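Local coordinates for protein ribonucleoside-diphosphate reductase, alpha chain (Actinobacillus ureae ATCC 25976, PDB 6DQX) that is the catalytic alpha subunit of a class Id ribonucleotide reductase and probably reduces ribonucleoside diphosphates to their deoxy forms, at residues R258-Y262 with N408-M412; L312-D317 with R344-L348; I187-D193 with Y228-W233; W233-L237 with N536-L540. One frame throughout, in Å; residues are numbered along the deposited sequence.

The four contacts form two pairs on the ribonucleotide reductase barrel. Contact 2 is wholly buried, contacts 1 and 4 nearly so, and contact 3 reaches the surface through Tyr-228 and Asp-193. Contacts 1 and 2 meet directly: Asn-408 and Leu-411 of one appear to bond Arg-344 and Leu-348 of the other. Contacts 3 and 4 share Trp-233 and helix 227-243, and lie on the opposite side of the chain's centre from contact 2. Chemistry follows place. Contact 2 combines leucine packing with a buried salt bridge, contact 1 is a small threonine-tyrosine meeting, contact 4 joins two helices through an indole-amide bond, and contact 3 runs from aliphatic packing to an exposed edge.

Contact 1: residues R258-Y262 with N408-M412; sequences RPDVY and NTTLM
Tyr-262 lays the phenol end of its ring against the side chain of Thr-409, the two crossing at about a right angle. The tyrosine turns CG anti to its carbonyl carbon (chi1 -69°), which sends the ring from the start of its helix toward the loop 408-412. Thr-409 answers with both branches. Its OG1, set between backbone N and carbonyl carbon (chi1 54°), comes within 2.7 Å of Tyr-262 OH. This is a hydrogen bond in which either hydroxyl could donate, although the position of the phenol oxygen is somewhat uncertain. The methyl CG2 of Thr-409 takes the flank, 4.0 Å from Tyr-262 CE1. Beside this pair, Pro-259 offers the outer corner of its ring, CG lying 3.8 Å from Thr-409 O. That carbonyl oxygen is bonded by Arg-406. Thr-410 adds CG2, 4.3 Å from Pro-259 CG, while its hydroxyl turns to Leu-346 O. Pro-259 is the N-cap residue of helix 260-264, and its O accepts Tyr-262 N. Helix 334-343 closes on the same tyrosine through Phe-339 and His-343, helix 367-395 packs on Leu-411 and Met-412 at the far end of segment 408-412, and Leu-411 bonds through its backbone to Leu-348 of strand 347-351.

Contact 2: residues L312-D317 with R344-L348; sequences LTYFLD and RALGL. With EDO (1,2-ethanediol), chain F.
The buried salt bridge of Asp-317 and Arg-344 is one-sided: a single carboxylate oxygen receives two nitrogens of the guanidinium, and the two planes stand 69° apart instead of lying flat together. Arg-344 NE gives Asp-317 OD1 the stronger bond, 3.0 Å, on its syn side and almost in the guanidinium plane. Arg-344 NH2 reaches the same OD1 at 3.2 Å in a weak bond. A bend at chi3 (71°) turns NE and NH2 of Arg-344 toward Asp-317. OD1 is gripped further by Asn-408, while OD2 receives O2 of an ethanediol at 2.6 Å and pairs with Arg-407, so neither oxygen of this buried acid lacks a partner. Ser-321 holds Arg-344 NH2 as well.

Leucines fill the remainder. Leu-346 lays both methyls on the helix, CD2 3.6 Å from Leu-316 O and CD1 4.0 Å from Leu-316 CB. Leu-348 CD1 sits 3.8 Å from Leu-312 CD2, and Leu-316 CD1 crosses to Leu-348 CB. Helix 308-327 thus rests on strand 347-351 and, through Leu-312 and Leu-316, on its parallel neighbour 288-296, within the beta-alpha-beta connection between them; helix 367-395 packs against Thr-313 and Asp-317.

Contact 3: residues I187-D193 with Y228-W233; sequences IEHGDID and YKRQLW. With EDO (1,2-ethanediol), chain G.
Ile-187 and Ile-192 close around Leu-232, the tight part of this contact. Ile-187 and Leu-232 run alongside one another in opposite senses, CG1 of the first 3.8 Å from CD2 of the second, and Ile-192 CG2 lies 4.0 Å from that same methyl. With CG1 anti to the backbone N (chi1 -161°) and the chain extended beyond it, Ile-187 carries CD1 to the edge of the Trp-233 indole, 3.9 Å from CE3 and in the ring plane.

The exposed side is slacker. Tyr-228 and Asp-193 point at each other across the contact, yet Tyr-228 OH stays 3.9 Å from Asp-193 OD2. An ethanediol, probably from the crystallisation liquor, ties the phenol to the other segment: its O2 donates to Ile-187 O at 3.0 Å and shares a longer hydrogen bond, 3.2 Å, with Tyr-228 OH, in the plane of that ring. Helix 227-243, which runs between the parallel strands 209-213 and 247-249, here covers the turn leaving strand 181-186, an outer-helix arrangement consistent with the alpha/beta barrel of ribonucleotide reductases.

Contact 4: residues W233-L237 with N536-L540; sequences WAKLL and NQLYL
Trp-233 NE1 donates to Asn-536 OD1 at 2.8 Å, the hydrogen bond that joins segments 233-237 and 536-540. The oxygen lies in the indole plane, and the nitrogen approaches it nearly in line with the amide C=O (166°). The bond is nonetheless bent at the hydrogen, 131°, and OD1 is displaced within the ring plane toward Trp-233 CD1, 3.2 Å away. Asn-536 has CG anti to the backbone N, which swings the amide out from its helix to the indole edge, ring and amide planes steeply inclined.

The segment axes pass 11.7 Å apart at 99°, nearly perpendicular, so the helices meet through side chains at the crossing. Both probably belong to the outer helical layer of the barrel: helix 227-243 leads into strand 247-249, while helix 532-544 links the parallel strands 524-525 and 549-554, the latter antiparallel to 247-249.

Leu-237, one turn after Trp-233, wedges into the crossing. Its CD1 lies 3.7 Å from Asn-536 CA. Its CD2 does double duty, sitting over one face of the indole, offset toward the rim, and 3.5 Å from Tyr-539 CD2. Tyr-539 CB meets the indole edge at CZ2, and its hydroxyl goes on to Gln-553. Leu-540 CD2 adds a looser contact, 4.4 Å from Trp-233 NE1, and also packs on Leu-219 and Met-222 of helix 216-223.

Contact 1: residues R258-Y262 with N408-M412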
loop_
_atom_site.group_PDB
_atom_site.type_symbol
_atom_site.label_atom_id
_atom_site.label_comp_id
_atom_site.label_asym_id
_atom_site.label_seq_id
_atom_site.Cartn_x
_atom_site.Cartn_y
_atom_site.Cartn_z
ATOM N N ARG A 258 14.609 -17.234 -24.477
ATOM C CA ARG A 258 15.593 -16.746 -23.517
ATOM C C ARG A 258 17.016 -17.102 -23.939
ATOM O O ARG A 258 17.226 -18.133 -24.592
ATOM C CB ARG A 258 15.401 -17.395 -22.161
ATOM C CG ARG A 258 14.151 -16.964 -21.456
ATOM C CD ARG A 258 13.973 -17.786 -20.199
ATOM N NE ARG A 258 13.652 -19.173 -20.508
ATOM C CZ ARG A 258 13.563 -20.160 -19.620
ATOM N NH1 ARG A 258 13.825 -19.967 -18.326
ATOM N NH2 ARG A 258 13.230 -21.366 -20.036
ATOM N N PRO A 259 17.991 -16.283 -23.520
ATOM C CA PRO A 259 19.374 -16.752 -23.683
ATOM C C PRO A 259 19.632 -18.081 -22.966
ATOM O O PRO A 259 19.016 -18.366 -21.921
ATOM C CB PRO A 259 20.205 -15.652 -23.033
ATOM C CG PRO A 259 19.289 -14.937 -22.119
ATOM C CD PRO A 259 17.918 -15.027 -22.744
ATOM N N ASP A 260 20.574 -18.864 -23.487
ATOM C CA ASP A 260 20.928 -20.150 -22.876
ATOM C C ASP A 260 21.158 -20.074 -21.364
ATOM O O ASP A 260 20.743 -20.992 -20.625
ATOM C CB ASP A 260 22.164 -20.756 -23.538
ATOM C CG ASP A 260 21.904 -21.268 -24.957
ATOM O OD1 ASP A 260 20.761 -21.253 -25.458
ATOM O OD2 ASP A 260 22.900 -21.646 -25.596
ATOM N N VAL A 261 21.809 -19.010 -20.899
ATOM C CA VAL A 261 22.112 -18.882 -19.459
ATOM C C VAL A 261 20.857 -18.979 -18.599
ATOM O O VAL A 261 20.895 -19.603 -17.532
ATOM C CB VAL A 261 22.902 -17.602 -19.113
ATOM C CG1 VAL A 261 22.103 -16.349 -19.447
ATOM C CG2 VAL A 261 23.323 -17.599 -17.645
ATOM N N TYR A 262 19.735 -18.403 -19.055
ATOM C CA TYR A 262 18.520 -18.464 -18.259
ATOM C C TYR A 262 17.855 -19.829 -18.340
ATOM O O TYR A 262 17.292 -20.296 -17.365
ATOM C CB TYR A 262 17.545 -17.363 -18.661
ATOM C CG TYR A 262 17.983 -15.940 -18.293
ATOM C CD1 TYR A 262 18.925 -15.686 -17.285
ATOM C CD2 TYR A 262 17.395 -14.849 -18.919
ATOM C CE1 TYR A 262 19.284 -14.387 -16.936
ATOM C CE2 TYR A 262 17.748 -13.537 -18.581
ATOM C CZ TYR A 262 18.684 -13.315 -17.577
ATOM O OH TYR A 262 19.006 -12.042 -17.186
ATOM N N ASN A 408 26.816 -8.928 -19.981
ATOM C CA ASN A 408 25.382 -8.606 -19.906
ATOM C C ASN A 408 24.538 -9.774 -20.360
ATOM O O ASN A 408 24.787 -10.348 -21.413
ATOM C CB ASN A 408 25.114 -7.439 -20.820
ATOM C CG ASN A 408 26.092 -6.314 -20.593
ATOM O OD1 ASN A 408 27.042 -6.134 -21.373
ATOM N ND2 ASN A 408 25.925 -5.592 -19.477
ATOM N N THR A 409 23.526 -10.144 -19.568
ATOM C CA THR A 409 22.744 -11.341 -19.883
ATOM C C THR A 409 21.952 -11.159 -21.166
ATOM O O THR A 409 21.835 -12.100 -21.982
ATOM C CB THR A 409 21.785 -11.756 -18.750
ATOM O OG1 THR A 409 20.957 -10.647 -18.406
ATOM C CG2 THR A 409 22.555 -12.257 -17.548
ATOM N N THR A 410 21.444 -9.935 -21.341
ATOM C CA THR A 410 20.748 -9.509 -22.532
ATOM C C THR A 410 21.312 -8.169 -22.992
ATOM O O THR A 410 21.811 -7.383 -22.186
ATOM C CB THR A 410 19.220 -9.340 -22.272
ATOM O OG1 THR A 410 19.005 -8.268 -21.335
ATOM C CG2 THR A 410 18.643 -10.661 -21.763
ATOM N N LEU A 411 21.214 -7.920 -24.290
ATOM C CA LEU A 411 21.702 -6.720 -24.934
ATOM C C LEU A 411 20.628 -5.862 -25.620
ATOM O O LEU A 411 20.792 -4.633 -25.652
ATOM C CB LEU A 411 22.760 -7.085 -25.985
ATOM C CG LEU A 411 24.187 -7.366 -25.476
ATOM C CD1 LEU A 411 24.711 -6.178 -24.657
ATOM C CD2 LEU A 411 24.268 -8.646 -24.684
ATOM N N MET A 412 19.570 -6.464 -26.151
ATOM C CA MET A 412 18.631 -5.733 -27.026
ATOM C C MET A 412 17.166 -5.882 -26.706
ATOM O O MET A 412 16.702 -6.967 -26.394
ATOM C CB MET A 412 18.853 -6.126 -28.508
ATOM C CG MET A 412 20.167 -5.610 -29.068
ATOM S SD MET A 412 20.461 -6.147 -30.765
ATOM C CE MET A 412 19.173 -5.141 -31.504
#

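Contact 2: residues L312-D317 with R344-L348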
loop_
_atom_site.group_PDB
_atom_site.type_symbol
_atom_site.label_atom_id
_atom_site.label_comp_id
_atom_site.label_asym_id
_atom_site.label_seq_id
_atom_site.Cartn_x
_atom_site.Cartn_y
_atom_site.Cartn_z
ATOM N N LEU A 312 27.538 2.690 -27.683
ATOM C CA LEU A 312 26.278 2.788 -26.949
ATOM C C LEU A 312 26.123 1.622 -25.932
ATOM O O LEU A 312 25.644 1.826 -24.813
ATOM C CB LEU A 312 25.088 2.899 -27.913
ATOM C CG LEU A 312 23.784 3.371 -27.260
ATOM C CD1 LEU A 312 23.904 4.794 -26.695
ATOM C CD2 LEU A 312 22.635 3.306 -28.260
ATOM N N THR A 313 26.570 0.421 -26.303
ATOM C CA THR A 313 26.571 -0.728 -25.394
ATOM C C THR A 313 27.441 -0.489 -24.135
ATOM O O THR A 313 26.994 -0.722 -22.985
ATOM C CB THR A 313 27.006 -2.001 -26.142
ATOM O OG1 THR A 313 26.137 -2.189 -27.273
ATOM C CG2 THR A 313 26.980 -3.215 -25.223
ATOM N N TYR A 314 28.662 0.005 -24.371
ATOM C CA TYR A 314 29.575 0.426 -23.298
ATOM C C TYR A 314 28.897 1.448 -22.403
ATOM O O TYR A 314 28.983 1.361 -21.179
ATOM C CB TYR A 314 30.844 1.038 -23.864
ATOM C CG TYR A 314 31.934 0.063 -24.252
ATOM C CD1 TYR A 314 31.672 -1.059 -25.032
ATOM C CD2 TYR A 314 33.248 0.283 -23.841
ATOM C CE1 TYR A 314 32.693 -1.929 -25.405
ATOM C CE2 TYR A 314 34.272 -0.580 -24.197
ATOM C CZ TYR A 314 33.995 -1.676 -24.981
ATOM O OH TYR A 314 35.025 -2.506 -25.347
ATOM N N PHE A 315 28.166 2.377 -23.022
ATOM C CA PHE A 315 27.484 3.429 -22.261
ATOM C C PHE A 315 26.415 2.842 -21.360
ATOM O O PHE A 315 26.322 3.207 -20.181
ATOM C CB PHE A 315 26.871 4.482 -23.192
ATOM C CG PHE A 315 26.084 5.528 -22.477
ATOM C CD1 PHE A 315 26.742 6.456 -21.705
ATOM C CD2 PHE A 315 24.685 5.589 -22.587
ATOM C CE1 PHE A 315 26.035 7.439 -21.034
ATOM C CE2 PHE A 315 23.976 6.569 -21.930
ATOM C CZ PHE A 315 24.655 7.510 -21.170
ATOM N N LEU A 316 25.603 1.942 -21.907
ATOM C CA LEU A 316 24.550 1.299 -21.124
ATOM C C LEU A 316 25.110 0.456 -19.978
ATOM O O LEU A 316 24.535 0.416 -18.886
ATOM C CB LEU A 316 23.641 0.486 -22.031
ATOM C CG LEU A 316 22.763 1.351 -22.954
ATOM C CD1 LEU A 316 21.864 0.469 -23.774
ATOM C CD2 LEU A 316 21.920 2.366 -22.173
ATOM N N ASP A 317 26.272 -0.156 -20.185
ATOM C CA ASP A 317 26.893 -0.874 -19.079
ATOM C C ASP A 317 27.310 0.057 -17.943
ATOM O O ASP A 317 27.124 -0.289 -16.792
ATOM C CB ASP A 317 28.065 -1.714 -19.540
ATOM C CG ASP A 317 28.471 -2.739 -18.515
ATOM O OD1 ASP A 317 27.604 -3.542 -18.105
ATOM O OD2 ASP A 317 29.658 -2.765 -18.111
ATOM N N ARG A 344 23.354 -7.691 -14.981
ATOM C CA ARG A 344 23.721 -6.554 -15.811
ATOM C C ARG A 344 22.945 -6.520 -17.143
ATOM O O ARG A 344 23.513 -6.260 -18.207
ATOM C CB ARG A 344 25.240 -6.548 -16.049
ATOM C CG ARG A 344 26.075 -6.551 -14.779
ATOM C CD ARG A 344 27.553 -6.269 -15.074
ATOM N NE ARG A 344 27.695 -4.867 -15.448
ATOM C CZ ARG A 344 27.844 -3.844 -14.602
ATOM N NH1 ARG A 344 27.976 -4.030 -13.295
ATOM N NH2 ARG A 344 27.898 -2.607 -15.069
ATOM N N ALA A 345 21.644 -6.811 -17.097
ATOM C CA ALA A 345 20.844 -6.824 -18.327
ATOM C C ALA A 345 20.743 -5.439 -18.960
ATOM O O ALA A 345 20.536 -4.449 -18.252
ATOM C CB ALA A 345 19.453 -7.375 -18.057
ATOM N N LEU A 346 20.952 -5.363 -20.284
ATOM C CA LEU A 346 20.771 -4.141 -21.054
ATOM C C LEU A 346 19.664 -4.295 -22.123
ATOM O O LEU A 346 19.328 -5.414 -22.575
ATOM C CB LEU A 346 22.069 -3.729 -21.765
ATOM C CG LEU A 346 23.367 -3.755 -20.916
ATOM C CD1 LEU A 346 24.557 -3.394 -21.789
ATOM C CD2 LEU A 346 23.230 -2.823 -19.717
ATOM N N GLY A 347 19.170 -3.146 -22.556
ATOM C CA GLY A 347 18.081 -3.065 -23.521
ATOM C C GLY A 347 18.340 -2.000 -24.574
ATOM O O GLY A 347 17.664 -0.981 -24.604
ATOM N N LEU A 348 19.326 -2.229 -25.433
ATOM C CA LEU A 348 19.615 -1.313 -26.528
ATOM C C LEU A 348 18.528 -1.525 -27.602
ATOM O O LEU A 348 18.258 -2.670 -28.015
ATOM C CB LEU A 348 21.001 -1.591 -27.107
ATOM C CG LEU A 348 21.460 -0.723 -28.299
ATOM C CD1 LEU A 348 22.966 -0.483 -28.207
ATOM C CD2 LEU A 348 21.071 -1.332 -29.658
HETATM C C1 EDO F . 32.338 0.351 -15.585
HETATM O O1 EDO F . 31.279 1.013 -14.877
HETATM C C2 EDO F . 31.805 -0.553 -16.684
HETATM O O2 EDO F . 30.728 -1.354 -16.213
#

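Contact 3: residues I187-D193 with Y228-W233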
loop_
_atom_site.group_PDB
_atom_site.type_symbol
_atom_site.label_atom_id
_atom_site.label_comp_id
_atom_site.label_asym_id
_atom_site.label_seq_id
_atom_site.Cartn_x
_atom_site.Cartn_y
_atom_site.Cartn_z
ATOM N N ILE A 187 -3.688 -16.486 -18.206
ATOM C CA ILE A 187 -5.064 -16.664 -18.730
ATOM C C ILE A 187 -5.775 -17.857 -18.078
ATOM O O ILE A 187 -7.013 -17.868 -18.028
ATOM C CB ILE A 187 -5.079 -16.787 -20.279
ATOM C CG1 ILE A 187 -6.498 -16.497 -20.831
ATOM C CG2 ILE A 187 -4.498 -18.109 -20.729
ATOM C CD1 ILE A 187 -6.546 -16.244 -22.318
ATOM N N GLU A 188 -4.995 -18.821 -17.560
ATOM C CA GLU A 188 -5.524 -20.018 -16.876
ATOM C C GLU A 188 -5.777 -19.819 -15.368
ATOM O O GLU A 188 -6.224 -20.740 -14.711
ATOM C CB GLU A 188 -4.679 -21.268 -17.117
ATOM C CG GLU A 188 -3.323 -21.345 -16.409
ATOM C CD GLU A 188 -2.182 -20.680 -17.180
ATOM O OE1 GLU A 188 -2.447 -19.845 -18.074
ATOM O OE2 GLU A 188 -1.005 -20.973 -16.862
ATOM N N HIS A 189 -5.511 -18.622 -14.861
ATOM C CA HIS A 189 -5.575 -18.340 -13.423
ATOM C C HIS A 189 -7.024 -18.322 -12.988
ATOM O O HIS A 189 -7.897 -17.869 -13.739
ATOM C CB HIS A 189 -4.951 -16.969 -13.095
ATOM C CG HIS A 189 -4.653 -16.773 -11.637
ATOM N ND1 HIS A 189 -5.571 -16.260 -10.737
ATOM C CD2 HIS A 189 -3.525 -17.021 -10.922
ATOM C CE1 HIS A 189 -5.023 -16.209 -9.537
ATOM N NE2 HIS A 189 -3.782 -16.659 -9.614
ATOM N N GLY A 190 -7.268 -18.778 -11.760
ATOM C CA GLY A 190 -8.609 -18.760 -11.194
ATOM C C GLY A 190 -9.320 -17.438 -11.263
ATOM O O GLY A 190 -10.544 -17.421 -11.405
ATOM N N ASP A 191 -8.580 -16.325 -11.186
ATOM C CA ASP A 191 -9.166 -14.992 -11.117
ATOM C C ASP A 191 -9.239 -14.246 -12.455
ATOM O O ASP A 191 -9.548 -13.058 -12.473
ATOM C CB ASP A 191 -8.411 -14.120 -10.103
ATOM C CG ASP A 191 -8.334 -14.731 -8.715
ATOM O OD1 ASP A 191 -9.287 -15.425 -8.281
ATOM O OD2 ASP A 191 -7.293 -14.511 -8.044
ATOM N N ILE A 192 -8.980 -14.931 -13.567
ATOM C CA ILE A 192 -8.916 -14.278 -14.870
ATOM C C ILE A 192 -10.166 -13.434 -15.196
ATOM O O ILE A 192 -10.052 -12.322 -15.693
ATOM C CB ILE A 192 -8.565 -15.299 -15.998
ATOM C CG1 ILE A 192 -8.216 -14.584 -17.319
ATOM C CG2 ILE A 192 -9.677 -16.305 -16.261
ATOM C CD1 ILE A 192 -7.135 -13.529 -17.217
ATOM N N ASP A 193 -11.353 -13.952 -14.879
ATOM C CA ASP A 193 -12.602 -13.188 -15.122
ATOM C C ASP A 193 -12.635 -11.852 -14.382
ATOM O O ASP A 193 -13.137 -10.866 -14.927
ATOM C CB ASP A 193 -13.850 -14.016 -14.761
ATOM C CG ASP A 193 -14.094 -15.177 -15.714
ATOM O OD1 ASP A 193 -13.788 -15.046 -16.919
ATOM O OD2 ASP A 193 -14.620 -16.230 -15.258
ATOM N N TYR A 228 -15.161 -23.232 -23.290
ATOM C CA TYR A 228 -14.826 -22.273 -22.244
ATOM C C TYR A 228 -13.678 -21.387 -22.716
ATOM O O TYR A 228 -13.764 -20.169 -22.601
ATOM C CB TYR A 228 -14.433 -22.930 -20.912
ATOM C CG TYR A 228 -13.962 -21.879 -19.921
ATOM C CD1 TYR A 228 -14.877 -21.071 -19.241
ATOM C CD2 TYR A 228 -12.601 -21.634 -19.721
ATOM C CE1 TYR A 228 -14.452 -20.081 -18.359
ATOM C CE2 TYR A 228 -12.176 -20.643 -18.848
ATOM C CZ TYR A 228 -13.093 -19.872 -18.166
ATOM O OH TYR A 228 -12.622 -18.901 -17.301
ATOM N N LYS A 229 -12.618 -22.007 -23.247
ATOM C CA LYS A 229 -11.450 -21.243 -23.726
ATOM C C LYS A 229 -11.837 -20.321 -24.884
ATOM O O LYS A 229 -11.440 -19.148 -24.924
ATOM C CB LYS A 229 -10.323 -22.178 -24.136
ATOM C CG LYS A 229 -9.725 -22.946 -22.979
ATOM C CD LYS A 229 -8.417 -23.598 -23.380
ATOM C CE LYS A 229 -7.786 -24.373 -22.237
ATOM N NZ LYS A 229 -8.431 -25.695 -21.996
ATOM N N ARG A 230 -12.661 -20.841 -25.794
ATOM C CA ARG A 230 -13.192 -20.034 -26.884
ATOM C C ARG A 230 -13.952 -18.800 -26.390
ATOM O O ARG A 230 -13.741 -17.723 -26.919
ATOM C CB ARG A 230 -14.033 -20.886 -27.861
ATOM C CG ARG A 230 -13.169 -21.733 -28.787
ATOM C CD ARG A 230 -13.942 -22.547 -29.818
ATOM N NE ARG A 230 -14.672 -21.698 -30.766
ATOM C CZ ARG A 230 -15.969 -21.368 -30.698
ATOM N NH1 ARG A 230 -16.765 -21.798 -29.708
ATOM N NH2 ARG A 230 -16.491 -20.581 -31.639
ATOM N N GLN A 231 -14.804 -18.932 -25.370
ATOM C CA GLN A 231 -15.522 -17.750 -24.825
ATOM C C GLN A 231 -14.643 -16.774 -24.051
ATOM O O GLN A 231 -14.852 -15.568 -24.101
ATOM C CB GLN A 231 -16.758 -18.127 -23.959
ATOM C CG GLN A 231 -18.106 -17.772 -24.604
ATOM C CD GLN A 231 -18.197 -16.320 -25.096
ATOM O OE1 GLN A 231 -17.587 -15.406 -24.518
ATOM N NE2 GLN A 231 -18.957 -16.105 -26.180
ATOM N N LEU A 232 -13.683 -17.299 -23.304
ATOM C CA LEU A 232 -12.742 -16.454 -22.581
ATOM C C LEU A 232 -11.882 -15.660 -23.565
ATOM O O LEU A 232 -11.703 -14.464 -23.405
ATOM C CB LEU A 232 -11.863 -17.306 -21.670
ATOM C CG LEU A 232 -10.969 -16.558 -20.684
ATOM C CD1 LEU A 232 -11.800 -15.843 -19.629
ATOM C CD2 LEU A 232 -10.014 -17.538 -20.015
ATOM N N TRP A 233 -11.368 -16.339 -24.590
ATOM C CA TRP A 233 -10.527 -15.689 -25.593
ATOM C C TRP A 233 -11.331 -14.615 -26.292
ATOM O O TRP A 233 -10.843 -13.506 -26.470
ATOM C CB TRP A 233 -9.994 -16.719 -26.579
ATOM C CG TRP A 233 -9.018 -16.187 -27.585
ATOM C CD1 TRP A 233 -9.182 -16.134 -28.938
ATOM C CD2 TRP A 233 -7.715 -15.658 -27.319
ATOM N NE1 TRP A 233 -8.061 -15.593 -29.536
ATOM C CE2 TRP A 233 -7.144 -15.299 -28.567
ATOM C CE3 TRP A 233 -6.967 -15.457 -26.153
ATOM C CZ2 TRP A 233 -5.869 -14.734 -28.673
ATOM C CZ3 TRP A 233 -5.694 -14.886 -26.263
ATOM C CH2 TRP A 233 -5.163 -14.535 -27.517
HETATM C C1 EDO G . -9.165 -21.829 -18.542
HETATM O O1 EDO G . -8.088 -22.764 -18.631
HETATM C C2 EDO G . -8.602 -20.616 -17.816
HETATM O O2 EDO G . -9.454 -19.539 -17.385
#

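Contact 4: residues W233-L237 with N536-L540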
loop_
_atom_site.group_PDB
_atom_site.type_symbol
_atom_site.label_atom_id
_atom_site.label_comp_id
_atom_site.label_asym_id
_atom_site.label_seq_id
_atom_site.Cartn_x
_atom_site.Cartn_y
_atom_site.Cartn_z
ATOM N N TRP A 233 -11.368 -16.339 -24.590
ATOM C CA TRP A 233 -10.527 -15.689 -25.593
ATOM C C TRP A 233 -11.331 -14.615 -26.292
ATOM O O TRP A 233 -10.843 -13.506 -26.470
ATOM C CB TRP A 233 -9.994 -16.719 -26.579
ATOM C CG TRP A 233 -9.018 -16.187 -27.585
ATOM C CD1 TRP A 233 -9.182 -16.134 -28.938
ATOM C CD2 TRP A 233 -7.715 -15.658 -27.319
ATOM N NE1 TRP A 233 -8.061 -15.593 -29.536
ATOM C CE2 TRP A 233 -7.144 -15.299 -28.567
ATOM C CE3 TRP A 233 -6.967 -15.457 -26.153
ATOM C CZ2 TRP A 233 -5.869 -14.734 -28.673
ATOM C CZ3 TRP A 233 -5.694 -14.886 -26.263
ATOM C CH2 TRP A 233 -5.163 -14.535 -27.517
ATOM N N ALA A 234 -12.577 -14.933 -26.652
ATOM C CA ALA A 234 -13.474 -13.945 -27.278
ATOM C C ALA A 234 -13.659 -12.702 -26.420
ATOM O O ALA A 234 -13.613 -11.591 -26.925
ATOM C CB ALA A 234 -14.829 -14.571 -27.608
ATOM N N LYS A 235 -13.851 -12.892 -25.116
ATOM C CA LYS A 235 -13.988 -11.771 -24.192
ATOM C C LYS A 235 -12.700 -10.924 -24.115
ATOM O O LYS A 235 -12.755 -9.709 -24.112
ATOM C CB LYS A 235 -14.397 -12.280 -22.796
ATOM C CG LYS A 235 -14.695 -11.157 -21.823
ATOM C CD LYS A 235 -15.164 -11.631 -20.452
ATOM C CE LYS A 235 -15.394 -10.411 -19.564
ATOM N NZ LYS A 235 -16.002 -10.738 -18.244
ATOM N N LEU A 236 -11.542 -11.576 -24.061
ATOM C CA LEU A 236 -10.262 -10.857 -24.042
ATOM C C LEU A 236 -10.119 -9.967 -25.283
ATOM O O LEU A 236 -9.792 -8.781 -25.171
ATOM C CB LEU A 236 -9.101 -11.855 -23.932
ATOM C CG LEU A 236 -7.709 -11.264 -23.685
ATOM C CD1 LEU A 236 -6.799 -12.316 -23.059
ATOM C CD2 LEU A 236 -7.106 -10.705 -24.968
ATOM N N LEU A 237 -10.391 -10.536 -26.458
ATOM C CA LEU A 237 -10.371 -9.771 -27.731
ATOM C C LEU A 237 -11.364 -8.609 -27.722
ATOM O O LEU A 237 -11.057 -7.532 -28.231
ATOM C CB LEU A 237 -10.663 -10.668 -28.949
ATOM C CG LEU A 237 -9.768 -11.868 -29.276
ATOM C CD1 LEU A 237 -10.207 -12.473 -30.602
ATOM C CD2 LEU A 237 -8.297 -11.513 -29.304
ATOM N N ASN A 536 -8.872 -12.236 -34.316
ATOM C CA ASN A 536 -8.556 -13.540 -33.775
ATOM C C ASN A 536 -7.382 -14.151 -34.550
ATOM O O ASN A 536 -6.350 -14.498 -33.953
ATOM C CB ASN A 536 -9.792 -14.461 -33.822
ATOM C CG ASN A 536 -9.521 -15.834 -33.248
ATOM O OD1 ASN A 536 -9.091 -15.964 -32.110
ATOM N ND2 ASN A 536 -9.749 -16.879 -34.050
ATOM N N GLN A 537 -7.517 -14.247 -35.870
ATOM C CA GLN A 537 -6.447 -14.853 -36.679
ATOM C C GLN A 537 -5.127 -14.083 -36.568
ATOM O O GLN A 537 -4.077 -14.714 -36.506
ATOM C CB GLN A 537 -6.846 -15.048 -38.163
ATOM C CG GLN A 537 -5.849 -15.886 -38.989
ATOM C CD GLN A 537 -5.565 -17.268 -38.382
ATOM O OE1 GLN A 537 -6.484 -18.053 -38.151
ATOM N NE2 GLN A 537 -4.284 -17.556 -38.095
ATOM N N LEU A 538 -5.179 -12.748 -36.521
ATOM C CA LEU A 538 -3.951 -11.957 -36.432
ATOM C C LEU A 538 -3.183 -12.280 -35.153
ATOM O O LEU A 538 -1.994 -12.535 -35.217
ATOM C CB LEU A 538 -4.225 -10.457 -36.513
ATOM C CG LEU A 538 -2.991 -9.566 -36.625
ATOM C CD1 LEU A 538 -2.264 -9.804 -37.938
ATOM C CD2 LEU A 538 -3.383 -8.106 -36.505
ATOM N N TYR A 539 -3.860 -12.261 -33.994
ATOM C CA TYR A 539 -3.201 -12.613 -32.730
ATOM C C TYR A 539 -2.707 -14.064 -32.670
ATOM O O TYR A 539 -1.614 -14.348 -32.156
ATOM C CB TYR A 539 -4.099 -12.279 -31.514
ATOM C CG TYR A 539 -4.334 -10.793 -31.316
ATOM C CD1 TYR A 539 -3.281 -9.914 -31.195
ATOM C CD2 TYR A 539 -5.621 -10.265 -31.264
ATOM C CE1 TYR A 539 -3.491 -8.562 -31.016
ATOM C CE2 TYR A 539 -5.843 -8.906 -31.084
ATOM C CZ TYR A 539 -4.763 -8.056 -30.968
ATOM O OH TYR A 539 -4.926 -6.723 -30.781
ATOM N N LEU A 540 -3.481 -14.986 -33.220
ATOM C CA LEU A 540 -3.050 -16.374 -33.285
ATOM C C LEU A 540 -1.797 -16.524 -34.171
ATOM O O LEU A 540 -0.867 -17.276 -33.837
ATOM C CB LEU A 540 -4.173 -17.263 -33.792
ATOM C CG LEU A 540 -5.396 -17.383 -32.867
ATOM C CD1 LEU A 540 -6.496 -18.180 -33.565
ATOM C CD2 LEU A 540 -5.017 -18.005 -31.544
#